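Local coordinates for calcium binding protein (Fasciola hepatica, PDB 5FX0) that probably binds calcium ions as a whole protein, of which this chain is the C-terminal dynein light chain-like domain, seen here as a two-chain assembly, at residues E16-T21 / S87-Y92; V28-K33 / Q53-Y58; G43-M48 / Y92-C97; V70-S75 / I96-R101. All coordinates share one frame; numbering follows the deposited sequence.

Contact 1. Residues E16-T21 / S87-Y92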
loop_
_atom_site.group_PDB
_atom_site.type_symbol
_atom_site.label_atom_id
_atom_site.label_comp_id
_atom_site.label_asym_id
_atom_site.label_seq_id
_atom_site.Cartn_x
_atom_site.Cartn_y
_atom_site.Cartn_z
ATOM N N GLU A 16 -11.120 -13.831 2.070
ATOM C CA GLU A 16 -11.428 -13.329 3.408
ATOM C C GLU A 16 -11.434 -11.791 3.423
ATOM O O GLU A 16 -10.403 -11.151 3.207
ATOM C CB GLU A 16 -10.396 -13.868 4.383
ATOM C CG GLU A 16 -10.583 -13.489 5.857
ATOM C CD GLU A 16 -9.253 -13.514 6.641
ATOM O OE1 GLU A 16 -8.464 -14.493 6.500
ATOM O OE2 GLU A 16 -8.985 -12.546 7.391
ATOM N N MET A 17 -12.596 -11.201 3.695
ATOM C CA MET A 17 -12.741 -9.755 3.730
ATOM C C MET A 17 -12.069 -9.242 4.969
ATOM O O MET A 17 -12.189 -9.861 6.005
ATOM C CB MET A 17 -14.220 -9.339 3.758
ATOM C CG MET A 17 -14.474 -7.847 3.490
ATOM S SD MET A 17 -13.926 -7.252 1.864
ATOM C CE MET A 17 -14.448 -8.551 0.725
ATOM N N ILE A 18 -11.349 -8.132 4.833
ATOM C CA ILE A 18 -10.705 -7.413 5.946
ATOM C C ILE A 18 -11.528 -6.151 6.259
ATOM O O ILE A 18 -12.049 -6.017 7.357
ATOM C CB ILE A 18 -9.232 -7.064 5.606
ATOM C CG1 ILE A 18 -8.425 -8.352 5.418
ATOM C CG2 ILE A 18 -8.609 -6.237 6.718
ATOM C CD1 ILE A 18 -7.032 -8.169 4.833
ATOM N N ALA A 19 -11.670 -5.273 5.267
ATOM C CA ALA A 19 -12.418 -4.025 5.362
ATOM C C ALA A 19 -12.818 -3.558 3.987
ATOM O O ALA A 19 -12.025 -3.645 3.031
ATOM C CB ALA A 19 -11.600 -2.914 6.025
ATOM N N THR A 20 -14.032 -3.020 3.900
ATOM C CA THR A 20 -14.518 -2.447 2.657
ATOM C C THR A 20 -15.538 -1.343 2.883
ATOM O O THR A 20 -16.254 -1.332 3.891
ATOM C CB THR A 20 -15.086 -3.566 1.721
ATOM O OG1 THR A 20 -15.355 -3.036 0.419
ATOM C CG2 THR A 20 -16.323 -4.173 2.263
ATOM N N THR A 21 -15.587 -0.407 1.938
ATOM C CA THR A 21 -16.693 0.539 1.846
ATOM C C THR A 21 -17.510 0.335 0.583
ATOM O O THR A 21 -18.331 1.162 0.281
ATOM C CB THR A 21 -16.221 2.008 1.914
ATOM O OG1 THR A 21 -15.375 2.293 0.802
ATOM C CG2 THR A 21 -15.480 2.280 3.213
ATOM N N SER A 87 -13.060 1.743 -1.192
ATOM C CA SER A 87 -11.919 0.908 -0.919
ATOM C C SER A 87 -12.354 -0.499 -0.605
ATOM O O SER A 87 -13.488 -0.761 -0.189
ATOM C CB SER A 87 -11.152 1.438 0.280
ATOM O OG SER A 87 -11.921 1.249 1.446
ATOM N N ILE A 88 -11.405 -1.397 -0.769
ATOM C CA ILE A 88 -11.570 -2.790 -0.422
ATOM C C ILE A 88 -10.201 -3.330 -0.015
ATOM O O ILE A 88 -9.156 -2.934 -0.574
ATOM C CB ILE A 88 -12.243 -3.562 -1.557
ATOM C CG1 ILE A 88 -12.691 -4.938 -1.107
ATOM C CG2 ILE A 88 -11.368 -3.664 -2.804
ATOM C CD1 ILE A 88 -13.651 -5.557 -2.096
ATOM N N GLN A 89 -10.225 -4.161 1.018
ATOM C CA GLN A 89 -9.062 -4.842 1.553
ATOM C C GLN A 89 -9.504 -6.255 1.802
ATOM O O GLN A 89 -10.491 -6.482 2.471
ATOM C CB GLN A 89 -8.630 -4.223 2.847
ATOM C CG GLN A 89 -8.342 -2.748 2.721
ATOM C CD GLN A 89 -8.140 -2.133 4.067
ATOM O OE1 GLN A 89 -7.480 -2.700 4.934
ATOM N NE2 GLN A 89 -8.737 -0.982 4.270
ATOM N N PHE A 90 -8.801 -7.205 1.227
ATOM C CA PHE A 90 -9.140 -8.594 1.421
ATOM C C PHE A 90 -7.923 -9.482 1.295
ATOM O O PHE A 90 -6.897 -9.069 0.789
ATOM C CB PHE A 90 -10.259 -9.011 0.463
ATOM C CG PHE A 90 -9.899 -8.917 -0.976
ATOM C CD1 PHE A 90 -10.004 -7.729 -1.638
ATOM C CD2 PHE A 90 -9.467 -10.034 -1.676
ATOM C CE1 PHE A 90 -9.668 -7.625 -2.981
ATOM C CE2 PHE A 90 -9.120 -9.947 -3.020
ATOM C CZ PHE A 90 -9.238 -8.741 -3.675
ATOM N N ARG A 91 -8.056 -10.689 1.801
ATOM C CA ARG A 91 -6.995 -11.675 1.781
ATOM C C ARG A 91 -7.431 -12.810 0.850
ATOM O O ARG A 91 -8.582 -13.257 0.869
ATOM C CB ARG A 91 -6.740 -12.172 3.199
ATOM C CG ARG A 91 -5.786 -13.361 3.327
ATOM C CD ARG A 91 -5.429 -13.689 4.777
ATOM N NE ARG A 91 -4.565 -12.643 5.342
ATOM C CZ ARG A 91 -4.956 -11.604 6.099
ATOM N NH1 ARG A 91 -6.223 -11.429 6.460
ATOM N NH2 ARG A 91 -4.051 -10.716 6.504
ATOM N N TYR A 92 -6.510 -13.247 0.013
ATOM C CA TYR A 92 -6.674 -14.478 -0.741
ATOM C C TYR A 92 -5.410 -15.301 -0.554
ATOM O O TYR A 92 -4.369 -14.985 -1.101
ATOM C CB TYR A 92 -6.917 -14.186 -2.195
ATOM C CG TYR A 92 -7.204 -15.435 -2.997
ATOM C CD1 TYR A 92 -8.244 -16.303 -2.638
ATOM C CD2 TYR A 92 -6.443 -15.755 -4.113
ATOM C CE1 TYR A 92 -8.503 -17.443 -3.368
ATOM C CE2 TYR A 92 -6.703 -16.892 -4.847
ATOM C CZ TYR A 92 -7.723 -17.729 -4.471
ATOM O OH TYR A 92 -7.966 -18.844 -5.209
#
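An edge of the antiparallel sheet of the dynein light chain fold is formed here: residues 16-20 of strand 15-20, outermost within the chain, run against 87-92 at 159°, and a classic beta bulge interrupts the ladder. E16 and R91 form a hydrogen-bonded pair whose backbone bond from E16 N to R91 O is almost straight (177°). At the bulge, I18 and A19 both face Q89. Q89 O takes both amides, I18 N at 3.0 Å and A19 N at 3.3 Å, each lying above the carbonyl plane, while Q89 N returns a bond to A19 O at 2.7 Å. S87 O is likewise gripped twice: T20 OG1, set anti to its own backbone N, reaches a lone pair at 3.0 Å, and T21 N comes from above the plane. T21 OG1 accepts from S87 N and also bonds to F85 O. On the face carrying M17, T20, I88 and F90, the bent M17 chain brings SD across I88 CG1 at 4.0 Å. On the other face E16 and R91 lie side by side, OE2 meeting NH1 at 3.1 Å in a salt bridge. Q89 OE1 bonds to Y76 OH. Q89 O, taking two amides, thus absorbs the register shift, whereas the weak side-chain bond from R91 NH1 to E16 OE2, bent at 124°, probably adds mainly electrostatic attraction.

Contact 2. Residues V28-K33 / Q53-Y58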
loop_
_atom_site.group_PDB
_atom_site.type_symbol
_atom_site.label_atom_id
_atom_site.label_comp_id
_atom_site.label_asym_id
_atom_site.label_seq_id
_atom_site.Cartn_x
_atom_site.Cartn_y
_atom_site.Cartn_z
ATOM N N VAL A 28 -18.115 -8.624 -4.618
ATOM C CA VAL A 28 -18.103 -9.921 -5.291
ATOM C C VAL A 28 -17.330 -9.829 -6.621
ATOM O O VAL A 28 -16.471 -10.646 -6.855
ATOM C CB VAL A 28 -19.541 -10.497 -5.498
ATOM C CG1 VAL A 28 -19.533 -11.760 -6.376
ATOM C CG2 VAL A 28 -20.187 -10.824 -4.150
ATOM N N GLU A 29 -17.611 -8.833 -7.459
ATOM C CA GLU A 29 -16.900 -8.682 -8.752
ATOM C C GLU A 29 -15.397 -8.512 -8.586
ATOM O O GLU A 29 -14.611 -9.168 -9.267
ATOM C CB GLU A 29 -17.392 -7.467 -9.525
ATOM C CG GLU A 29 -18.784 -7.589 -10.095
ATOM C CD GLU A 29 -19.183 -6.376 -10.922
ATOM O OE1 GLU A 29 -18.871 -5.224 -10.518
ATOM O OE2 GLU A 29 -19.824 -6.582 -11.980
ATOM N N VAL A 30 -15.014 -7.616 -7.686
ATOM C CA VAL A 30 -13.616 -7.318 -7.437
ATOM C C VAL A 30 -12.871 -8.547 -6.913
ATOM O O VAL A 30 -11.770 -8.854 -7.394
ATOM C CB VAL A 30 -13.470 -6.146 -6.451
ATOM C CG1 VAL A 30 -12.035 -5.965 -5.989
ATOM C CG2 VAL A 30 -13.962 -4.860 -7.099
ATOM N N THR A 31 -13.452 -9.256 -5.943
ATOM C CA THR A 31 -12.779 -10.436 -5.387
ATOM C C THR A 31 -12.718 -11.621 -6.380
ATOM O O THR A 31 -11.689 -12.257 -6.476
ATOM C CB THR A 31 -13.372 -10.878 -4.045
ATOM O OG1 THR A 31 -14.756 -11.125 -4.201
ATOM C CG2 THR A 31 -13.174 -9.823 -2.968
ATOM N N GLU A 32 -13.771 -11.879 -7.152
ATOM C CA GLU A 32 -13.713 -12.950 -8.181
ATOM C C GLU A 32 -12.653 -12.655 -9.256
ATOM O O GLU A 32 -11.888 -13.540 -9.644
ATOM C CB GLU A 32 -15.062 -13.183 -8.858
ATOM C CG GLU A 32 -16.230 -13.546 -7.937
ATOM C CD GLU A 32 -16.141 -14.908 -7.263
ATOM O OE1 GLU A 32 -15.178 -15.681 -7.496
ATOM O OE2 GLU A 32 -17.075 -15.206 -6.479
ATOM N N LYS A 33 -12.590 -11.399 -9.692
ATOM C CA LYS A 33 -11.518 -10.929 -10.578
ATOM C C LYS A 33 -10.122 -11.170 -9.999
ATOM O O LYS A 33 -9.241 -11.703 -10.689
ATOM C CB LYS A 33 -11.695 -9.440 -10.923
ATOM C CG LYS A 33 -10.711 -8.904 -11.951
ATOM C CD LYS A 33 -11.051 -9.401 -13.341
ATOM C CE LYS A 33 -9.945 -9.132 -14.362
ATOM N NZ LYS A 33 -9.922 -10.215 -15.392
ATOM N N GLN A 53 -1.442 -4.428 -11.565
ATOM C CA GLN A 53 -1.717 -3.597 -12.742
ATOM C C GLN A 53 -3.071 -3.905 -13.357
ATOM O O GLN A 53 -3.863 -2.995 -13.573
ATOM C CB GLN A 53 -0.620 -3.771 -13.793
ATOM C CG GLN A 53 -0.623 -2.702 -14.878
ATOM C CD GLN A 53 0.259 -3.062 -16.062
ATOM O OE1 GLN A 53 0.016 -2.614 -17.175
ATOM N NE2 GLN A 53 1.282 -3.879 -15.827
ATOM N N ASP A 54 -3.335 -5.177 -13.626
ATOM C CA ASP A 54 -4.650 -5.608 -14.156
ATOM C C ASP A 54 -5.842 -5.346 -13.226
ATOM O O ASP A 54 -6.930 -4.987 -13.685
ATOM C CB ASP A 54 -4.616 -7.084 -14.558
ATOM C CG ASP A 54 -3.555 -7.374 -15.630
ATOM O OD1 ASP A 54 -3.231 -6.453 -16.428
ATOM O OD2 ASP A 54 -3.033 -8.518 -15.652
ATOM N N MET A 55 -5.645 -5.499 -11.925
ATOM C CA MET A 55 -6.674 -5.069 -10.995
ATOM C C MET A 55 -6.986 -3.581 -11.187
ATOM O O MET A 55 -8.148 -3.205 -11.324
ATOM C CB MET A 55 -6.287 -5.347 -9.537
ATOM C CG MET A 55 -6.468 -6.774 -9.112
ATOM S SD MET A 55 -8.157 -7.395 -9.135
ATOM C CE MET A 55 -8.986 -6.258 -8.025
ATOM N N LYS A 56 -5.953 -2.747 -11.188
ATOM C CA LYS A 56 -6.141 -1.294 -11.320
ATOM C C LYS A 56 -6.839 -0.902 -12.632
ATOM O O LYS A 56 -7.696 -0.036 -12.623
ATOM C CB LYS A 56 -4.824 -0.521 -11.103
ATOM C CG LYS A 56 -4.452 0.422 -12.237
ATOM C CD LYS A 56 -3.866 1.726 -11.751
ATOM C CE LYS A 56 -4.009 2.822 -12.802
ATOM N NZ LYS A 56 -4.710 4.004 -12.225
ATOM N N ASN A 57 -6.458 -1.539 -13.735
ATOM C CA ASN A 57 -7.078 -1.308 -15.054
ATOM C C ASN A 57 -8.532 -1.783 -15.122
ATOM O O ASN A 57 -9.388 -1.045 -15.607
ATOM C CB ASN A 57 -6.265 -1.982 -16.173
ATOM C CG ASN A 57 -4.869 -1.373 -16.350
ATOM O OD1 ASN A 57 -4.583 -0.291 -15.865
ATOM N ND2 ASN A 57 -3.997 -2.091 -17.033
ATOM N N TYR A 58 -8.809 -2.991 -14.625
ATOM C CA TYR A 58 -10.185 -3.527 -14.573
ATOM C C TYR A 58 -11.135 -2.586 -13.826
ATOM O O TYR A 58 -12.258 -2.338 -14.259
ATOM C CB TYR A 58 -10.197 -4.922 -13.932
ATOM C CG TYR A 58 -11.564 -5.478 -13.569
ATOM C CD1 TYR A 58 -12.349 -6.162 -14.513
ATOM C CD2 TYR A 58 -12.063 -5.355 -12.262
ATOM C CE1 TYR A 58 -13.590 -6.686 -14.163
ATOM C CE2 TYR A 58 -13.302 -5.866 -11.908
ATOM C CZ TYR A 58 -14.056 -6.538 -12.851
ATOM O OH TYR A 58 -15.283 -7.037 -12.475
#
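Helices 24-40 and 48-63 are the helical pair of the dynein light chain fold; their segments 28-33 and 53-58 run nearly antiparallel at 151°, with axes 11.1 Å apart at closest approach. At that separation the long side chains bridge the gap. The main interaction is CH-pi: the K33 chain, with CG anti to the backbone N (chi1 -174°) and bent at chi2 (74°), lays its methylenes over one face of the Y58 ring, with K33 CG 3.8 Å from the ring centroid and almost on the normal. K33 CD follows over the CD1 side of the ring, 3.7 Å from Y58 CD1. Apolar packing supplies the second element. M55, bent at chi2 and chi3, crosses V30 at about a right angle, M55 CE meeting V30 CG1 at 3.7 Å, and V30 also touches I88 of the sheet. The polar end of E29 turns to another partner, Y63 OH, which bonds to its OE1. Nearer the backbone, E29 CB lies 3.7 Å from Y58 OH.

Contact 3. Residues G43-M48 / Y92-C97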
loop_
_atom_site.group_PDB
_atom_site.type_symbol
_atom_site.label_atom_id
_atom_site.label_comp_id
_atom_site.label_asym_id
_atom_site.label_seq_id
_atom_site.Cartn_x
_atom_site.Cartn_y
_atom_site.Cartn_z
ATOM N N GLY A 43 -0.186 -17.941 -8.895
ATOM C CA GLY A 43 0.198 -17.369 -7.600
ATOM C C GLY A 43 1.660 -16.967 -7.418
ATOM O O GLY A 43 2.086 -16.743 -6.285
ATOM N N LYS A 44 2.423 -16.845 -8.508
ATOM C CA LYS A 44 3.859 -16.533 -8.422
ATOM C C LYS A 44 4.046 -15.130 -7.850
ATOM O O LYS A 44 3.249 -14.240 -8.133
ATOM C CB LYS A 44 4.534 -16.569 -9.802
ATOM C CG LYS A 44 4.463 -17.868 -10.595
ATOM C CD LYS A 44 5.085 -17.688 -11.987
ATOM C CE LYS A 44 4.361 -18.472 -13.075
ATOM N NZ LYS A 44 4.432 -19.954 -12.905
ATOM N N ASP A 45 5.115 -14.922 -7.088
ATOM C CA ASP A 45 5.385 -13.604 -6.484
ATOM C C ASP A 45 5.933 -12.542 -7.460
ATOM O O ASP A 45 5.480 -11.392 -7.433
ATOM C CB ASP A 45 6.271 -13.742 -5.239
ATOM C CG ASP A 45 5.467 -14.095 -3.986
ATOM O OD1 ASP A 45 4.344 -14.656 -4.100
ATOM O OD2 ASP A 45 5.958 -13.792 -2.880
ATOM N N GLU A 46 6.854 -12.927 -8.340
ATOM C CA GLU A 46 7.302 -12.037 -9.424
ATOM C C GLU A 46 6.240 -11.739 -10.500
ATOM O O GLU A 46 6.511 -10.997 -11.448
ATOM C CB GLU A 46 8.541 -12.612 -10.106
ATOM C CG GLU A 46 9.772 -12.648 -9.218
ATOM C CD GLU A 46 11.045 -12.299 -9.975
ATOM O OE1 GLU A 46 11.323 -12.949 -11.007
ATOM O OE2 GLU A 46 11.763 -11.372 -9.539
ATOM N N GLU A 47 5.058 -12.336 -10.374
ATOM C CA GLU A 47 3.904 -12.007 -11.205
ATOM C C GLU A 47 2.943 -10.970 -10.590
ATOM O O GLU A 47 1.993 -10.536 -11.261
ATOM C CB GLU A 47 3.127 -13.302 -11.515
ATOM C CG GLU A 47 3.746 -14.150 -12.618
ATOM C CD GLU A 47 3.862 -13.403 -13.938
ATOM O OE1 GLU A 47 2.968 -12.584 -14.252
ATOM O OE2 GLU A 47 4.856 -13.625 -14.660
ATOM N N MET A 48 3.188 -10.552 -9.344
ATOM C CA MET A 48 2.175 -9.801 -8.594
ATOM C C MET A 48 2.044 -8.339 -9.032
ATOM O O MET A 48 0.928 -7.794 -9.071
ATOM C CB MET A 48 2.396 -9.939 -7.081
ATOM C CG MET A 48 2.003 -11.288 -6.508
ATOM S SD MET A 48 0.246 -11.715 -6.674
ATOM C CE MET A 48 0.318 -12.898 -8.018
ATOM N N TYR A 92 -6.510 -13.247 0.013
ATOM C CA TYR A 92 -6.674 -14.478 -0.741
ATOM C C TYR A 92 -5.410 -15.301 -0.554
ATOM O O TYR A 92 -4.369 -14.985 -1.101
ATOM C CB TYR A 92 -6.917 -14.186 -2.195
ATOM C CG TYR A 92 -7.204 -15.435 -2.997
ATOM C CD1 TYR A 92 -8.244 -16.303 -2.638
ATOM C CD2 TYR A 92 -6.443 -15.755 -4.113
ATOM C CE1 TYR A 92 -8.503 -17.443 -3.368
ATOM C CE2 TYR A 92 -6.703 -16.892 -4.847
ATOM C CZ TYR A 92 -7.723 -17.729 -4.471
ATOM O OH TYR A 92 -7.966 -18.844 -5.209
ATOM N N GLY A 93 -5.501 -16.316 0.290
ATOM C CA GLY A 93 -4.338 -17.076 0.725
ATOM C C GLY A 93 -3.307 -16.229 1.433
ATOM O O GLY A 93 -3.591 -15.590 2.450
ATOM N N ARG A 94 -2.107 -16.212 0.879
ATOM C CA ARG A 94 -1.004 -15.426 1.434
ATOM C C ARG A 94 -1.002 -13.957 1.010
ATOM O O ARG A 94 -0.336 -13.127 1.638
ATOM C CB ARG A 94 0.347 -16.079 1.084
ATOM C CG ARG A 94 0.788 -16.055 -0.368
ATOM C CD ARG A 94 2.218 -16.600 -0.483
ATOM N NE ARG A 94 2.754 -16.454 -1.832
ATOM C CZ ARG A 94 2.429 -17.217 -2.886
ATOM N NH1 ARG A 94 1.562 -18.230 -2.784
ATOM N NH2 ARG A 94 2.985 -16.962 -4.069
ATOM N N HIS A 95 -1.709 -13.649 -0.067
ATOM C CA HIS A 95 -1.770 -12.292 -0.585
ATOM C C HIS A 95 -2.919 -11.471 -0.011
ATOM O O HIS A 95 -4.024 -11.973 0.176
ATOM C CB HIS A 95 -1.876 -12.345 -2.091
ATOM C CG HIS A 95 -0.698 -12.998 -2.719
ATOM N ND1 HIS A 95 0.578 -12.491 -2.593
ATOM C CD2 HIS A 95 -0.586 -14.138 -3.435
ATOM C CE1 HIS A 95 1.423 -13.277 -3.228
ATOM N NE2 HIS A 95 0.742 -14.286 -3.741
ATOM N N ILE A 96 -2.617 -10.206 0.268
ATOM C CA ILE A 96 -3.578 -9.217 0.738
ATOM C C ILE A 96 -3.659 -8.229 -0.400
ATOM O O ILE A 96 -2.634 -7.756 -0.864
ATOM C CB ILE A 96 -3.106 -8.504 2.031
ATOM C CG1 ILE A 96 -3.145 -9.475 3.228
ATOM C CG2 ILE A 96 -3.949 -7.255 2.318
ATOM C CD1 ILE A 96 -2.278 -9.057 4.406
ATOM N N CYS A 97 -4.875 -7.930 -0.847
ATOM C CA CYS A 97 -5.113 -6.893 -1.830
ATOM C C CYS A 97 -5.735 -5.657 -1.179
ATOM O O CYS A 97 -6.775 -5.747 -0.567
ATOM C CB CYS A 97 -6.014 -7.421 -2.941
ATOM S SG CYS A 97 -6.357 -6.185 -4.197
#
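R94 supplies the donors of this contact, and two acceptors of the 43-48 segment receive them. Its NH2 gives one bond to G43 O, modelled very short at 2.4 Å and nearly along the C=O axis, but strongly bent at the hydrogen (119°), with the carbonyl oxygen well out of the guanidinium plane: tight rather than well directed. A second, straighter bond (162°) runs from R94 NH2 to D45 OD1 at 2.7 Å; here the acceptor lies in the guanidinium plane, but the nitrogen meets OD1 from above the carboxylate. R94 NE adds a weak bond to the same OD1, so a single carboxylate oxygen takes two donors in this tip-to-tip salt bridge. R94 belongs to the type II' beta turn from Y92 to H95 that joins strands 87-92 and 95-101 as a beta hairpin, and the bridge ties this turn to the loop between helices 24-40 and 48-63. H95 is sandwiched: M48 SD stands over the centre of one ring face, 3.9 Å from the centroid, a Met-aromatic contact, while R94 CG covers the opposite face. At the ring edge, in plane, G43 O and D45 OD1 approach; H95 CE1 is 3.3 Å from D45 OD1. D45 and M48 also pack on W77 of the second subunit.

Contact 4. Residues V70-S75 / I96-R101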
loop_
_atom_site.group_PDB
_atom_site.type_symbol
_atom_site.label_atom_id
_atom_site.label_comp_id
_atom_site.label_asym_id
_atom_site.label_seq_id
_atom_site.Cartn_x
_atom_site.Cartn_y
_atom_site.Cartn_z
ATOM N N VAL A 70 -2.479 -2.245 -4.205
ATOM C CA VAL A 70 -1.282 -2.717 -3.547
ATOM C C VAL A 70 -1.550 -4.161 -3.153
ATOM O O VAL A 70 -2.608 -4.474 -2.603
ATOM C CB VAL A 70 -0.944 -1.865 -2.302
ATOM C CG1 VAL A 70 0.231 -2.446 -1.524
ATOM C CG2 VAL A 70 -0.607 -0.446 -2.701
ATOM N N ILE A 71 -0.598 -5.040 -3.442
ATOM C CA ILE A 71 -0.663 -6.420 -3.016
ATOM C C ILE A 71 0.483 -6.630 -2.071
ATOM O O ILE A 71 1.600 -6.160 -2.323
ATOM C CB ILE A 71 -0.580 -7.394 -4.193
ATOM C CG1 ILE A 71 -1.694 -7.102 -5.190
ATOM C CG2 ILE A 71 -0.725 -8.836 -3.724
ATOM C CD1 ILE A 71 -1.605 -7.974 -6.425
ATOM N N LEU A 72 0.217 -7.331 -0.978
ATOM C CA LEU A 72 1.261 -7.622 -0.038
ATOM C C LEU A 72 1.047 -8.891 0.728
ATOM O O LEU A 72 0.024 -9.527 0.627
ATOM C CB LEU A 72 1.442 -6.463 0.921
ATOM C CG LEU A 72 0.249 -6.152 1.808
ATOM C CD1 LEU A 72 0.669 -6.133 3.263
ATOM C CD2 LEU A 72 -0.324 -4.812 1.396
ATOM N N THR A 73 2.086 -9.265 1.451
ATOM C CA THR A 73 2.072 -10.312 2.447
ATOM C C THR A 73 2.696 -9.621 3.641
ATOM O O THR A 73 3.720 -8.951 3.501
ATOM C CB THR A 73 2.949 -11.510 2.016
ATOM O OG1 THR A 73 4.334 -11.172 2.161
ATOM C CG2 THR A 73 2.691 -11.841 0.572
ATOM N N GLY A 74 2.092 -9.764 4.798
ATOM C CA GLY A 74 2.629 -9.188 6.015
ATOM C C GLY A 74 1.545 -8.366 6.641
ATOM O O GLY A 74 0.373 -8.642 6.433
ATOM N N SER A 75 1.943 -7.361 7.405
ATOM C CA SER A 75 1.017 -6.480 8.098
ATOM C C SER A 75 1.123 -5.098 7.465
ATOM O O SER A 75 2.143 -4.745 6.842
ATOM C CB SER A 75 1.385 -6.411 9.574
ATOM O OG SER A 75 1.982 -7.632 10.009
ATOM N N ILE A 96 -2.617 -10.206 0.268
ATOM C CA ILE A 96 -3.578 -9.217 0.738
ATOM C C ILE A 96 -3.659 -8.229 -0.400
ATOM O O ILE A 96 -2.634 -7.756 -0.864
ATOM C CB ILE A 96 -3.106 -8.504 2.031
ATOM C CG1 ILE A 96 -3.145 -9.475 3.228
ATOM C CG2 ILE A 96 -3.949 -7.255 2.318
ATOM C CD1 ILE A 96 -2.278 -9.057 4.406
ATOM N N CYS A 97 -4.875 -7.930 -0.847
ATOM C CA CYS A 97 -5.113 -6.893 -1.830
ATOM C C CYS A 97 -5.735 -5.657 -1.179
ATOM O O CYS A 97 -6.775 -5.747 -0.567
ATOM C CB CYS A 97 -6.014 -7.421 -2.941
ATOM S SG CYS A 97 -6.357 -6.185 -4.197
ATOM N N LEU A 98 -5.069 -4.522 -1.320
ATOM C CA LEU A 98 -5.599 -3.228 -0.969
ATOM C C LEU A 98 -5.883 -2.484 -2.276
ATOM O O LEU A 98 -4.988 -2.289 -3.076
ATOM C CB LEU A 98 -4.584 -2.431 -0.143
ATOM C CG LEU A 98 -3.928 -3.136 1.039
ATOM C CD1 LEU A 98 -2.927 -2.179 1.670
ATOM C CD2 LEU A 98 -4.940 -3.627 2.084
ATOM N N ALA A 99 -7.124 -2.070 -2.482
ATOM C CA ALA A 99 -7.500 -1.274 -3.662
ATOM C C ALA A 99 -8.418 -0.161 -3.220
ATOM O O ALA A 99 -9.317 -0.380 -2.432
ATOM C CB ALA A 99 -8.181 -2.149 -4.726
ATOM N N TRP A 100 -8.185 1.031 -3.716
ATOM C CA TRP A 100 -9.038 2.147 -3.391
ATOM C C TRP A 100 -8.962 3.226 -4.451
ATOM O O TRP A 100 -8.063 3.250 -5.291
ATOM C CB TRP A 100 -8.673 2.697 -2.023
ATOM C CG TRP A 100 -7.377 3.382 -1.998
ATOM C CD1 TRP A 100 -7.166 4.710 -2.138
ATOM C CD2 TRP A 100 -6.094 2.788 -1.817
ATOM N NE1 TRP A 100 -5.839 4.990 -2.064
ATOM C CE2 TRP A 100 -5.150 3.826 -1.863
ATOM C CE3 TRP A 100 -5.653 1.487 -1.610
ATOM C CZ2 TRP A 100 -3.773 3.601 -1.716
ATOM C CZ3 TRP A 100 -4.286 1.258 -1.464
ATOM C CH2 TRP A 100 -3.365 2.307 -1.516
ATOM N N ARG A 101 -9.931 4.113 -4.417
ATOM C CA ARG A 101 -10.123 5.061 -5.474
ATOM C C ARG A 101 -9.894 6.447 -4.931
ATOM O O ARG A 101 -10.253 6.738 -3.794
ATOM C CB ARG A 101 -11.525 4.929 -6.030
ATOM C CG ARG A 101 -11.661 5.561 -7.407
ATOM C CD ARG A 101 -12.880 6.456 -7.545
ATOM N NE ARG A 101 -13.894 5.816 -8.373
ATOM C CZ ARG A 101 -15.208 5.846 -8.157
ATOM N NH1 ARG A 101 -15.745 6.465 -7.095
ATOM N NH2 ARG A 101 -16.001 5.223 -9.022
#
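Strand 67-72, outermost in the sheet of this chain, pairs antiparallel with strand 95-101 in the dynein light chain fold; its residues 70-72 run at 164° to 96-101. Within this segment V70 comes first, a hydrogen-bonded pair with L98: V70 N to L98 O and L98 N to V70 O are both 2.8 Å and nearly straight (170°). The V70 side chain lies alongside W100, its CG2 reaching the indole CH2 at 4.1 Å. I71, opposite C97 in a non-hydrogen-bonded pair, turns to the face covered by helix 48-63, where it touches V51 and A52; its CA makes a CA-H...O contact of 3.2 Å with I96 O. L72 repeats the double backbone bond with I96, L72 N to I96 O and I96 N to L72 O. Its CG occupies the crowded position between backbone N and carbonyl carbon (chi1 63°), and CD2 crosses obliquely to L98 CD1 at 3.7 Å. At T73 and G74 the chain turns a corner, away from strand 95-101. Along this whole segment, V70 to S75, the backbone also pairs with an antiparallel strand of the second subunit, so the sheet continues across the interface. At the corner, G74 O comes to 3.4 Å from I96 CD1.

How the contacts relate
Contacts 1 and 4 form the two flanks of one sheet, centres about 9 Å apart, joined where strands 87-92 and 95-101 pair: I88 N lies 2.9 Å from A99 O and F90 O 2.8 Å from C97 N, both probable hydrogen bonds. Contact 2 packs its first helix against contact 1, with T31 CG2 3.9 Å from F90 CD2, and is nested along the chain inside the loop that contact 1 closes. Contact 3 shares Y92 with contact 1 and I96 and C97 with contact 4, and H95 CB rests 4.0 Å from I71 CG2. Contacts 2, 3 and 4 all touch the second subunit; contact 4 does so through strand pairing.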